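Local coordinates for protein histidine kinase (Synechocystis sp., PDB 5DFY) that carries phycocyanobilin covalently in a photochromic GAF domain, one part of a larger cyanobacteriochrome that probably acts as a sensor histidine kinase, at residues Asn102-Tyr110 with His139-Ile148; His122-Val130 with Pro174-Ile182. All blocks are in the same frame, centred on the assembly; numbering follows the deposited sequence.

Contact 1: Asn102-Tyr110 with His139-Ile148; sequences NFPLWQDTY and HLDNLRRFEI. With CYC (phycocyanobilin), chain B.
W106 reaches across from the 102-110 loop and meets N142 and L143 on helix 137-145 and F146 just beyond its end, while lying against the phycocyanobilin. CG is anti to the backbone N (chi1 -180°), a turn that brings one indole face over the bilin ring containing NB, with CZ2 of W106 3.4 Å from C1B of the chromophore. The opposite face receives N142: its CB makes a CH-pi contact 4.3 Å from the centroid of the five-membered ring. F146 meets the indole obliquely, the six-membered rings inclined at 36°, and W106 CE3 is 3.5 Å from F146 CD2; L143 CD2 and I148 CD1 touch the far end of the indole. With an alanine here, the NB ring of the bilin would probably lose the indole that covers one of its faces and be freer to turn, and F146 and L143 would border a gap.

This is the bilin pocket of a cyanobacteriochrome GAF domain, in which the chromophore is attached to C138 just before H139. The chromophore carbonyl OC accepts a nearly straight bond from N142 ND2 (2.7 Å, 165°) and a weak one from W106 NE1. D108 OD2 receives both NC and ND of the bilin, while D108 OD1 caps helix 109-113 at L111 N. H139 lies with one ring face against the chromophore and the other against L143 CD1; its ND1 binds the propionate oxygen O1D, which lies in the imidazole plane, at 2.9 Å.

N142 is positioned in turn by R145, whose NH1 bonds N142 OD1 within the guanidinium plane at 2.9 Å. The same NH1, on an extended side chain, binds L105 O at 3.1 Å, almost in line with the carbonyl bond. F146 CZ lies over the centre of that guanidinium, and P104 CG packs on F146 CE1 at 3.5 Å.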
loop_
_atom_site.group_PDB
_atom_site.type_symbol
_atom_site.label_atom_id
_atom_site.label_comp_id
_atom_site.label_asym_id
_atom_site.label_seq_id
_atom_site.Cartn_x
_atom_site.Cartn_y
_atom_site.Cartn_z
ATOM N N ASN A 102 -8.843 25.435 -11.394
ATOM C CA ASN A 102 -9.781 25.050 -10.354
ATOM C C ASN A 102 -10.907 24.195 -10.917
ATOM O O ASN A 102 -11.261 24.297 -12.094
ATOM C CB ASN A 102 -10.384 26.269 -9.671
ATOM C CG ASN A 102 -9.340 27.133 -9.008
ATOM O OD1 ASN A 102 -8.402 26.629 -8.385
ATOM N ND2 ASN A 102 -9.476 28.442 -9.166
ATOM N N PHE A 103 -11.480 23.372 -10.052
ATOM C CA PHE A 103 -12.531 22.449 -10.433
ATOM C C PHE A 103 -13.822 22.793 -9.753
ATOM O O PHE A 103 -13.814 23.391 -8.673
ATOM C CB PHE A 103 -12.148 21.010 -10.059
ATOM C CG PHE A 103 -11.052 20.439 -10.889
ATOM C CD1 PHE A 103 -9.727 20.625 -10.548
ATOM C CD2 PHE A 103 -11.352 19.715 -12.030
ATOM C CE1 PHE A 103 -8.721 20.091 -11.310
ATOM C CE2 PHE A 103 -10.343 19.177 -12.812
ATOM C CZ PHE A 103 -9.032 19.363 -12.460
ATOM N N PRO A 104 -14.945 22.382 -10.338
ATOM C CA PRO A 104 -16.207 22.530 -9.628
ATOM C C PRO A 104 -16.299 21.585 -8.446
ATOM O O PRO A 104 -15.505 20.644 -8.351
ATOM C CB PRO A 104 -17.248 22.158 -10.676
ATOM C CG PRO A 104 -16.521 21.196 -11.576
ATOM C CD PRO A 104 -15.121 21.714 -11.640
ATOM N N LEU A 105 -17.256 21.846 -7.566
ATOM C CA LEU A 105 -17.528 20.975 -6.429
ATOM C C LEU A 105 -18.626 19.980 -6.761
ATOM O O LEU A 105 -19.623 20.314 -7.392
ATOM C CB LEU A 105 -17.945 21.788 -5.207
ATOM C CG LEU A 105 -16.911 22.791 -4.735
ATOM C CD1 LEU A 105 -17.526 23.639 -3.641
ATOM C CD2 LEU A 105 -15.645 22.091 -4.248
ATOM N N TRP A 106 -18.425 18.745 -6.333
ATOM C CA TRP A 106 -19.461 17.730 -6.407
ATOM C C TRP A 106 -19.702 17.299 -4.967
ATOM O O TRP A 106 -18.933 16.521 -4.394
ATOM C CB TRP A 106 -19.020 16.582 -7.312
ATOM C CG TRP A 106 -19.991 15.461 -7.486
ATOM C CD1 TRP A 106 -21.030 15.112 -6.666
ATOM C CD2 TRP A 106 -19.991 14.510 -8.555
ATOM N NE1 TRP A 106 -21.670 13.999 -7.163
ATOM C CE2 TRP A 106 -21.048 13.610 -8.318
ATOM C CE3 TRP A 106 -19.188 14.327 -9.686
ATOM C CZ2 TRP A 106 -21.326 12.556 -9.171
ATOM C CZ3 TRP A 106 -19.471 13.278 -10.537
ATOM C CH2 TRP A 106 -20.525 12.404 -10.275
ATOM N N GLN A 107 -20.663 17.777 -4.405
ATOM C CA GLN A 107 -20.909 17.610 -2.983
ATOM C C GLN A 107 -21.825 16.435 -2.784
ATOM O O GLN A 107 -23.029 16.587 -2.568
ATOM C CB GLN A 107 -21.513 18.872 -2.392
ATOM C CG GLN A 107 -20.554 20.032 -2.400
ATOM C CD GLN A 107 -21.187 21.294 -1.880
ATOM O OE1 GLN A 107 -22.408 21.459 -1.935
ATOM N NE2 GLN A 107 -20.357 22.199 -1.360
ATOM N N ASP A 108 -21.252 15.374 -2.756
ATOM C CA ASP A 108 -22.030 14.167 -2.674
ATOM C C ASP A 108 -22.253 13.761 -1.222
ATOM O O ASP A 108 -21.378 13.195 -0.554
ATOM C CB ASP A 108 -21.363 13.040 -3.439
ATOM C CG ASP A 108 -22.314 11.932 -3.701
ATOM O OD1 ASP A 108 -22.625 11.197 -2.738
ATOM O OD2 ASP A 108 -22.764 11.812 -4.845
ATOM N N THR A 109 -23.451 14.053 -0.741
ATOM C CA THR A 109 -23.790 13.792 0.646
ATOM C C THR A 109 -23.728 12.299 0.969
ATOM O O THR A 109 -23.400 11.923 2.084
ATOM C CB THR A 109 -25.191 14.349 0.964
ATOM O OG1 THR A 109 -26.128 13.854 0.006
ATOM C CG2 THR A 109 -25.181 15.846 0.866
ATOM N N TYR A 110 -24.021 11.445 -0.005
ATOM C CA TYR A 110 -24.041 10.004 0.231
ATOM C C TYR A 110 -22.645 9.444 0.488
ATOM O O TYR A 110 -22.441 8.664 1.421
ATOM C CB TYR A 110 -24.684 9.284 -0.945
ATOM C CG TYR A 110 -24.794 7.785 -0.791
ATOM C CD1 TYR A 110 -23.755 6.945 -1.161
ATOM C CD2 TYR A 110 -25.943 7.207 -0.276
ATOM C CE1 TYR A 110 -23.860 5.570 -1.020
ATOM C CE2 TYR A 110 -26.051 5.848 -0.135
ATOM C CZ TYR A 110 -25.014 5.032 -0.508
ATOM O OH TYR A 110 -25.132 3.671 -0.369
ATOM N N HIS A 139 -28.501 13.549 -7.342
ATOM C CA HIS A 139 -27.343 12.830 -7.881
ATOM C C HIS A 139 -27.369 12.935 -9.410
ATOM O O HIS A 139 -26.372 13.334 -10.027
ATOM C CB HIS A 139 -27.372 11.373 -7.391
ATOM C CG HIS A 139 -26.216 10.530 -7.835
ATOM N ND1 HIS A 139 -26.225 9.161 -7.710
ATOM C CD2 HIS A 139 -25.008 10.854 -8.357
ATOM C CE1 HIS A 139 -25.083 8.667 -8.162
ATOM N NE2 HIS A 139 -24.324 9.675 -8.553
ATOM N N LEU A 140 -28.517 12.604 -10.003
ATOM C CA LEU A 140 -28.695 12.704 -11.452
ATOM C C LEU A 140 -28.434 14.120 -11.947
ATOM O O LEU A 140 -27.880 14.310 -13.030
ATOM C CB LEU A 140 -30.110 12.256 -11.851
ATOM C CG LEU A 140 -30.419 12.279 -13.348
ATOM C CD1 LEU A 140 -29.359 11.529 -14.136
ATOM C CD2 LEU A 140 -31.802 11.695 -13.640
ATOM N N ASP A 141 -28.826 15.121 -11.165
ATOM C CA ASP A 141 -28.619 16.504 -11.574
ATOM C C ASP A 141 -27.137 16.786 -11.705
ATOM O O ASP A 141 -26.717 17.485 -12.627
ATOM C CB ASP A 141 -29.248 17.491 -10.587
ATOM C CG ASP A 141 -30.778 17.451 -10.600
ATOM O OD1 ASP A 141 -31.370 16.950 -11.587
ATOM O OD2 ASP A 141 -31.385 17.930 -9.615
ATOM N N ASN A 142 -26.333 16.251 -10.790
ATOM C CA ASN A 142 -24.906 16.489 -10.869
ATOM C C ASN A 142 -24.283 15.699 -12.007
ATOM O O ASN A 142 -23.369 16.186 -12.652
ATOM C CB ASN A 142 -24.220 16.157 -9.544
ATOM C CG ASN A 142 -24.014 17.387 -8.680
ATOM O OD1 ASN A 142 -23.987 18.513 -9.179
ATOM N ND2 ASN A 142 -23.864 17.180 -7.382
ATOM N N LEU A 143 -24.779 14.493 -12.262
ATOM C CA LEU A 143 -24.286 13.713 -13.394
ATOM C C LEU A 143 -24.531 14.481 -14.692
ATOM O O LEU A 143 -23.625 14.622 -15.513
ATOM C CB LEU A 143 -24.935 12.336 -13.431
ATOM C CG LEU A 143 -24.507 11.420 -12.265
ATOM C CD1 LEU A 143 -25.496 10.298 -12.044
ATOM C CD2 LEU A 143 -23.118 10.840 -12.542
ATOM N N ARG A 144 -25.747 14.986 -14.874
ATOM C CA ARG A 144 -26.057 15.790 -16.058
ATOM C C ARG A 144 -25.202 17.046 -16.150
ATOM O O ARG A 144 -24.710 17.405 -17.223
ATOM C CB ARG A 144 -27.539 16.170 -16.048
ATOM C CG ARG A 144 -28.449 15.005 -16.226
ATOM C CD ARG A 144 -29.870 15.434 -15.917
ATOM N NE ARG A 144 -30.825 14.451 -16.382
ATOM C CZ ARG A 144 -32.132 14.542 -16.178
ATOM N NH1 ARG A 144 -32.623 15.565 -15.499
ATOM N NH2 ARG A 144 -32.939 13.603 -16.641
ATOM N N ARG A 145 -25.008 17.714 -15.017
ATOM C CA ARG A 145 -24.218 18.937 -14.962
ATOM C C ARG A 145 -22.795 18.695 -15.459
ATOM O O ARG A 145 -22.197 19.534 -16.140
ATOM C CB ARG A 145 -24.222 19.471 -13.519
ATOM C CG ARG A 145 -23.306 20.612 -13.211
ATOM C CD ARG A 145 -23.370 20.893 -11.690
ATOM N NE ARG A 145 -22.249 21.704 -11.234
ATOM C CZ ARG A 145 -21.680 21.616 -10.033
ATOM N NH1 ARG A 145 -22.106 20.736 -9.133
ATOM N NH2 ARG A 145 -20.659 22.410 -9.738
ATOM N N PHE A 146 -22.252 17.527 -15.119
ATOM C CA PHE A 146 -20.903 17.176 -15.523
ATOM C C PHE A 146 -20.861 16.386 -16.835
ATOM O O PHE A 146 -19.822 15.856 -17.226
ATOM C CB PHE A 146 -20.233 16.408 -14.383
ATOM C CG PHE A 146 -20.048 17.252 -13.139
ATOM C CD1 PHE A 146 -19.608 18.567 -13.230
ATOM C CD2 PHE A 146 -20.335 16.747 -11.897
ATOM C CE1 PHE A 146 -19.458 19.337 -12.096
ATOM C CE2 PHE A 146 -20.187 17.520 -10.769
ATOM C CZ PHE A 146 -19.744 18.797 -10.865
ATOM N N GLU A 147 -21.973 16.372 -17.555
ATOM C CA GLU A 147 -22.085 15.739 -18.871
ATOM C C GLU A 147 -21.692 14.252 -18.811
ATOM O O GLU A 147 -21.016 13.735 -19.691
ATOM C CB GLU A 147 -21.249 16.490 -19.926
ATOM C CG GLU A 147 -21.750 16.209 -21.335
ATOM C CD GLU A 147 -21.122 17.076 -22.413
ATOM O OE1 GLU A 147 -20.078 17.728 -22.182
ATOM O OE2 GLU A 147 -21.682 17.109 -23.527
ATOM N N ILE A 148 -22.151 13.578 -17.765
ATOM C CA ILE A 148 -21.883 12.159 -17.576
ATOM C C ILE A 148 -23.112 11.357 -18.000
ATOM O O ILE A 148 -24.152 11.429 -17.351
ATOM C CB ILE A 148 -21.547 11.841 -16.108
ATOM C CG1 ILE A 148 -20.246 12.554 -15.704
ATOM C CG2 ILE A 148 -21.375 10.345 -15.948
ATOM C CD1 ILE A 148 -19.985 12.587 -14.195
HETATM C CHA CYC B . -24.243 7.718 -4.856
HETATM N NA CYC B . -22.469 9.349 -5.658
HETATM C C1A CYC B . -23.053 8.027 -5.393
HETATM C C2A CYC B . -22.049 7.017 -5.869
HETATM C C3A CYC B . -20.901 7.711 -6.405
HETATM C C4A CYC B . -21.169 9.153 -6.283
HETATM C CMA CYC B . -19.674 7.037 -6.963
HETATM C CAA CYC B . -22.221 5.516 -5.715
HETATM C CBA CYC B . -21.783 5.293 -4.250
HETATM C CGA CYC B . -21.918 3.872 -3.704
HETATM O O1A CYC B . -22.612 3.042 -4.332
HETATM O O2A CYC B . -21.361 3.523 -2.607
HETATM C CHB CYC B . -20.314 10.327 -6.612
HETATM N NB CYC B . -19.345 9.482 -8.767
HETATM C C1B CYC B . -19.380 10.338 -7.549
HETATM C C2B CYC B . -18.215 11.230 -7.576
HETATM C C3B CYC B . -17.479 10.971 -8.740
HETATM C C4B CYC B . -18.149 9.914 -9.528
HETATM C CMB CYC B . -17.916 12.242 -6.491
HETATM C CAB CYC B . -16.192 11.663 -9.172
HETATM C CBB CYC B . -15.030 10.682 -9.121
HETATM O OB CYC B . -17.831 9.422 -10.584
HETATM N NC CYC B . -25.042 13.151 -4.891
HETATM C C1C CYC B . -24.997 14.324 -5.282
HETATM C C2C CYC B . -26.251 15.223 -4.525
HETATM C C3C CYC B . -26.551 14.540 -3.453
HETATM C C4C CYC B . -26.206 13.017 -3.875
HETATM C CMC CYC B . -25.806 16.716 -4.314
HETATM C CAC CYC B . -28.075 14.638 -2.888
HETATM C CBC CYC B . -28.259 15.988 -2.234
HETATM O OC CYC B . -24.207 14.802 -6.073
HETATM C CHD CYC B . -26.745 11.913 -3.339
HETATM N ND CYC B . -25.130 10.117 -4.240
HETATM C C1D CYC B . -26.314 10.524 -3.686
HETATM C C2D CYC B . -27.115 9.439 -3.476
HETATM C C3D CYC B . -26.431 8.341 -3.886
HETATM C C4D CYC B . -25.194 8.768 -4.359
HETATM C CMD CYC B . -28.506 9.522 -2.864
HETATM C CAD CYC B . -26.919 6.915 -3.838
HETATM C CBD CYC B . -27.433 6.478 -5.194
HETATM C CGD CYC B . -28.681 7.267 -5.549
HETATM O O1D CYC B . -28.662 8.137 -6.462
HETATM O O2D CYC B . -29.763 7.071 -4.930
HETATM O O HOH W 1 -22.840 19.709 -5.668
#

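Contact 2: His122-Val130 with Pro174-Ile182; sequences HESLAVGDV and PRHWQAREI
W177 turns the edge of its indole to the backbone of V127 and donates NE1 to V127 O at 3.0 Å. The acceptor lies in the indole plane, yet the donor stands well above the carbonyl plane of V127, 67° out of it, and so does not use a lone pair. One residue on, R175 N gives a straighter bond to G128 O (2.9 Å), this time in the carbonyl plane and on a lone pair. Two bonds to successive carbonyls thus fasten the 174-182 segment to the end of strand 125-127, and the backbones come close enough there that a CB on G128 would run into R175 O.

Packing contacts flank the bonds. A126 CB faces both W177 CD1 and I182 CD1, the latter at 3.8 Å. I182 has CG1 anti to its carbonyl carbon (chi1 -61°), which places CD1 at A126 while the other branch, CG2, meets S124 OG at 3.4 Å. At the other end the ring of P174 lies alongside D129, whose carboxylate has its main partner in R149.

Behind this first shell, R175 covers one face of the W177 indole: its CD lies over the ring, and the guanidinium has W177 CZ3 above its own plane. NH2 of R175 forms a salt bridge with E181 OE2 (2.8 Å) and also reaches L66 O, while NH1 bonds Q170. The second oxygen of E181, OE1, accepts Q178 N, the N-cap residue, in the half of a capping box that runs from the third helical residue back to the N-cap. The arrangement joins the edge strand 125-127 of the antiparallel GAF-domain sheet to the capped start of the long C-terminal helix 179-203.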
loop_
_atom_site.group_PDB
_atom_site.type_symbol
_atom_site.label_atom_id
_atom_site.label_comp_id
_atom_site.label_asym_id
_atom_site.label_seq_id
_atom_site.Cartn_x
_atom_site.Cartn_y
_atom_site.Cartn_z
ATOM N N HIS A 122 -13.344 -1.965 -1.543
ATOM C CA HIS A 122 -12.658 -2.205 -2.829
ATOM C C HIS A 122 -13.620 -2.504 -3.978
ATOM O O HIS A 122 -13.250 -3.175 -4.944
ATOM C CB HIS A 122 -11.634 -3.332 -2.710
ATOM C CG HIS A 122 -10.562 -3.059 -1.708
ATOM N ND1 HIS A 122 -9.341 -2.511 -2.050
ATOM C CD2 HIS A 122 -10.521 -3.261 -0.370
ATOM C CE1 HIS A 122 -8.597 -2.388 -0.967
ATOM N NE2 HIS A 122 -9.287 -2.827 0.067
ATOM N N GLU A 123 -14.847 -2.016 -3.873
ATOM C CA GLU A 123 -15.861 -2.267 -4.892
ATOM C C GLU A 123 -15.912 -1.125 -5.894
ATOM O O GLU A 123 -15.615 0.015 -5.549
ATOM C CB GLU A 123 -17.244 -2.415 -4.281
ATOM C CG GLU A 123 -17.423 -3.651 -3.439
ATOM C CD GLU A 123 -18.797 -3.673 -2.754
ATOM O OE1 GLU A 123 -19.776 -3.184 -3.363
ATOM O OE2 GLU A 123 -18.889 -4.153 -1.602
ATOM N N SER A 124 -16.360 -1.423 -7.097
ATOM C CA SER A 124 -16.579 -0.365 -8.071
ATOM C C SER A 124 -18.049 -0.264 -8.456
ATOM O O SER A 124 -18.865 -1.087 -8.056
ATOM C CB SER A 124 -15.692 -0.576 -9.289
ATOM O OG SER A 124 -15.874 -1.823 -9.892
ATOM N N LEU A 125 -18.382 0.791 -9.181
ATOM C CA LEU A 125 -19.724 0.979 -9.711
ATOM C C LEU A 125 -19.604 1.341 -11.188
ATOM O O LEU A 125 -18.916 2.308 -11.558
ATOM C CB LEU A 125 -20.487 2.047 -8.948
ATOM C CG LEU A 125 -21.890 2.378 -9.483
ATOM C CD1 LEU A 125 -22.773 1.143 -9.511
ATOM C CD2 LEU A 125 -22.532 3.477 -8.656
ATOM N N ALA A 126 -20.269 0.546 -12.011
ATOM C CA ALA A 126 -20.340 0.748 -13.449
ATOM C C ALA A 126 -21.792 0.966 -13.828
ATOM O O ALA A 126 -22.652 0.133 -13.545
ATOM C CB ALA A 126 -19.771 -0.445 -14.203
ATOM N N VAL A 127 -22.053 2.086 -14.481
ATOM C CA VAL A 127 -23.412 2.476 -14.865
ATOM C C VAL A 127 -23.396 2.826 -16.344
ATOM O O VAL A 127 -22.678 3.735 -16.777
ATOM C CB VAL A 127 -23.912 3.652 -14.021
ATOM C CG1 VAL A 127 -25.206 4.241 -14.593
ATOM C CG2 VAL A 127 -24.118 3.206 -12.583
ATOM N N GLY A 128 -24.178 2.090 -17.117
ATOM C CA GLY A 128 -24.189 2.251 -18.557
ATOM C C GLY A 128 -25.038 3.398 -19.080
ATOM O O GLY A 128 -24.786 3.897 -20.169
ATOM N N ASP A 129 -26.041 3.808 -18.320
ATOM C CA ASP A 129 -26.892 4.935 -18.701
ATOM C C ASP A 129 -27.450 5.556 -17.447
ATOM O O ASP A 129 -28.300 4.961 -16.780
ATOM C CB ASP A 129 -28.021 4.482 -19.630
ATOM C CG ASP A 129 -28.771 5.633 -20.237
ATOM O OD1 ASP A 129 -28.705 6.753 -19.702
ATOM O OD2 ASP A 129 -29.431 5.411 -21.279
ATOM N N VAL A 130 -26.972 6.743 -17.088
ATOM C CA VAL A 130 -27.402 7.358 -15.854
ATOM C C VAL A 130 -28.910 7.621 -15.871
ATOM O O VAL A 130 -29.519 7.734 -14.822
ATOM C CB VAL A 130 -26.673 8.682 -15.561
ATOM C CG1 VAL A 130 -25.154 8.443 -15.412
ATOM C CG2 VAL A 130 -26.973 9.734 -16.627
ATOM N N PRO A 174 -24.893 6.254 -24.117
ATOM C CA PRO A 174 -24.722 5.216 -23.105
ATOM C C PRO A 174 -23.609 4.273 -23.511
ATOM O O PRO A 174 -23.170 4.250 -24.666
ATOM C CB PRO A 174 -26.087 4.531 -23.054
ATOM C CG PRO A 174 -26.770 4.893 -24.312
ATOM C CD PRO A 174 -26.196 6.176 -24.804
ATOM N N ARG A 175 -23.135 3.495 -22.546
ATOM C CA ARG A 175 -22.041 2.591 -22.790
ATOM C C ARG A 175 -22.199 1.375 -21.921
ATOM O O ARG A 175 -22.240 1.506 -20.697
ATOM C CB ARG A 175 -20.702 3.257 -22.487
ATOM C CG ARG A 175 -19.532 2.348 -22.698
ATOM C CD ARG A 175 -18.238 3.113 -22.641
ATOM N NE ARG A 175 -17.125 2.212 -22.858
ATOM C CZ ARG A 175 -15.890 2.579 -23.127
ATOM N NH1 ARG A 175 -15.573 3.862 -23.201
ATOM N NH2 ARG A 175 -14.960 1.659 -23.317
ATOM N N HIS A 176 -22.223 0.203 -22.534
ATOM C CA HIS A 176 -22.226 -1.027 -21.754
ATOM C C HIS A 176 -20.800 -1.374 -21.377
ATOM O O HIS A 176 -20.024 -1.786 -22.234
ATOM C CB HIS A 176 -22.848 -2.182 -22.517
ATOM C CG HIS A 176 -22.838 -3.467 -21.746
ATOM N ND1 HIS A 176 -22.451 -4.671 -22.297
ATOM C CD2 HIS A 176 -23.142 -3.726 -20.452
ATOM C CE1 HIS A 176 -22.537 -5.619 -21.379
ATOM N NE2 HIS A 176 -22.949 -5.071 -20.250
ATOM N N TRP A 177 -20.463 -1.191 -20.101
ATOM C CA TRP A 177 -19.124 -1.465 -19.620
ATOM C C TRP A 177 -18.887 -2.967 -19.515
ATOM O O TRP A 177 -19.688 -3.669 -18.909
ATOM C CB TRP A 177 -18.904 -0.817 -18.265
ATOM C CG TRP A 177 -19.123 0.683 -18.246
ATOM C CD1 TRP A 177 -20.230 1.343 -17.792
ATOM C CD2 TRP A 177 -18.208 1.690 -18.683
ATOM N NE1 TRP A 177 -20.052 2.700 -17.907
ATOM C CE2 TRP A 177 -18.817 2.935 -18.453
ATOM C CE3 TRP A 177 -16.925 1.661 -19.248
ATOM C CZ2 TRP A 177 -18.197 4.136 -18.772
ATOM C CZ3 TRP A 177 -16.320 2.852 -19.561
ATOM C CH2 TRP A 177 -16.945 4.071 -19.311
ATOM N N GLN A 178 -17.799 -3.444 -20.115
ATOM C CA GLN A 178 -17.480 -4.864 -20.121
ATOM C C GLN A 178 -16.782 -5.232 -18.821
ATOM O O GLN A 178 -16.067 -4.425 -18.250
ATOM C CB GLN A 178 -16.588 -5.226 -21.302
ATOM C CG GLN A 178 -17.165 -4.913 -22.691
ATOM C CD GLN A 178 -18.556 -5.517 -22.933
ATOM O OE1 GLN A 178 -19.461 -4.840 -23.432
ATOM N NE2 GLN A 178 -18.724 -6.792 -22.587
ATOM N N ALA A 179 -16.998 -6.460 -18.363
ATOM C CA ALA A 179 -16.386 -6.936 -17.129
ATOM C C ALA A 179 -14.874 -6.737 -17.153
ATOM O O ALA A 179 -14.263 -6.423 -16.132
ATOM C CB ALA A 179 -16.726 -8.401 -16.898
ATOM N N ARG A 180 -14.277 -6.920 -18.326
ATOM C CA ARG A 180 -12.837 -6.759 -18.487
ATOM C C ARG A 180 -12.412 -5.320 -18.212
ATOM O O ARG A 180 -11.429 -5.076 -17.512
ATOM C CB ARG A 180 -12.404 -7.175 -19.894
ATOM C CG ARG A 180 -11.011 -6.706 -20.279
ATOM C CD ARG A 180 -10.726 -6.971 -21.748
ATOM N NE ARG A 180 -11.667 -6.276 -22.622
ATOM C CZ ARG A 180 -11.442 -5.084 -23.165
ATOM N NH1 ARG A 180 -10.303 -4.449 -22.926
ATOM N NH2 ARG A 180 -12.356 -4.527 -23.948
ATOM N N GLU A 181 -13.159 -4.371 -18.768
ATOM C CA GLU A 181 -12.861 -2.947 -18.580
ATOM C C GLU A 181 -12.906 -2.573 -17.102
ATOM O O GLU A 181 -12.074 -1.791 -16.612
ATOM C CB GLU A 181 -13.847 -2.088 -19.391
ATOM C CG GLU A 181 -13.621 -2.204 -20.892
ATOM C CD GLU A 181 -14.740 -1.611 -21.730
ATOM O OE1 GLU A 181 -15.912 -1.681 -21.313
ATOM O OE2 GLU A 181 -14.421 -1.075 -22.809
ATOM N N ILE A 182 -13.900 -3.100 -16.389
ATOM C CA ILE A 182 -14.013 -2.888 -14.950
ATOM C C ILE A 182 -12.768 -3.434 -14.268
ATOM O O ILE A 182 -12.170 -2.777 -13.403
ATOM C CB ILE A 182 -15.285 -3.552 -14.378
ATOM C CG1 ILE A 182 -16.532 -2.943 -15.020
ATOM C CG2 ILE A 182 -15.326 -3.375 -12.882
ATOM C CD1 ILE A 182 -17.822 -3.691 -14.636
#

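From the N terminus, the chain first supplies 102-110, leading into helix 109-113, then 122-130 with edge strand 125-127, and next returns along helix 137-145 to close contact 1. It goes on through strands 150-158 and 161-170 before 174-182 closes contact 2. The segments alternate, so the two loops cross. Contact 1 ties the loop before helix 109-113 to helix 137-145 around the chromophore; contact 2 ties the edge strand to the beginning of helix 179-203. Their centres are about 18 Å apart, but they meet at V130, which packs on L140, L143 and the carbonyl of I148, linking the chromophore-binding helix to the end of the edge-strand segment.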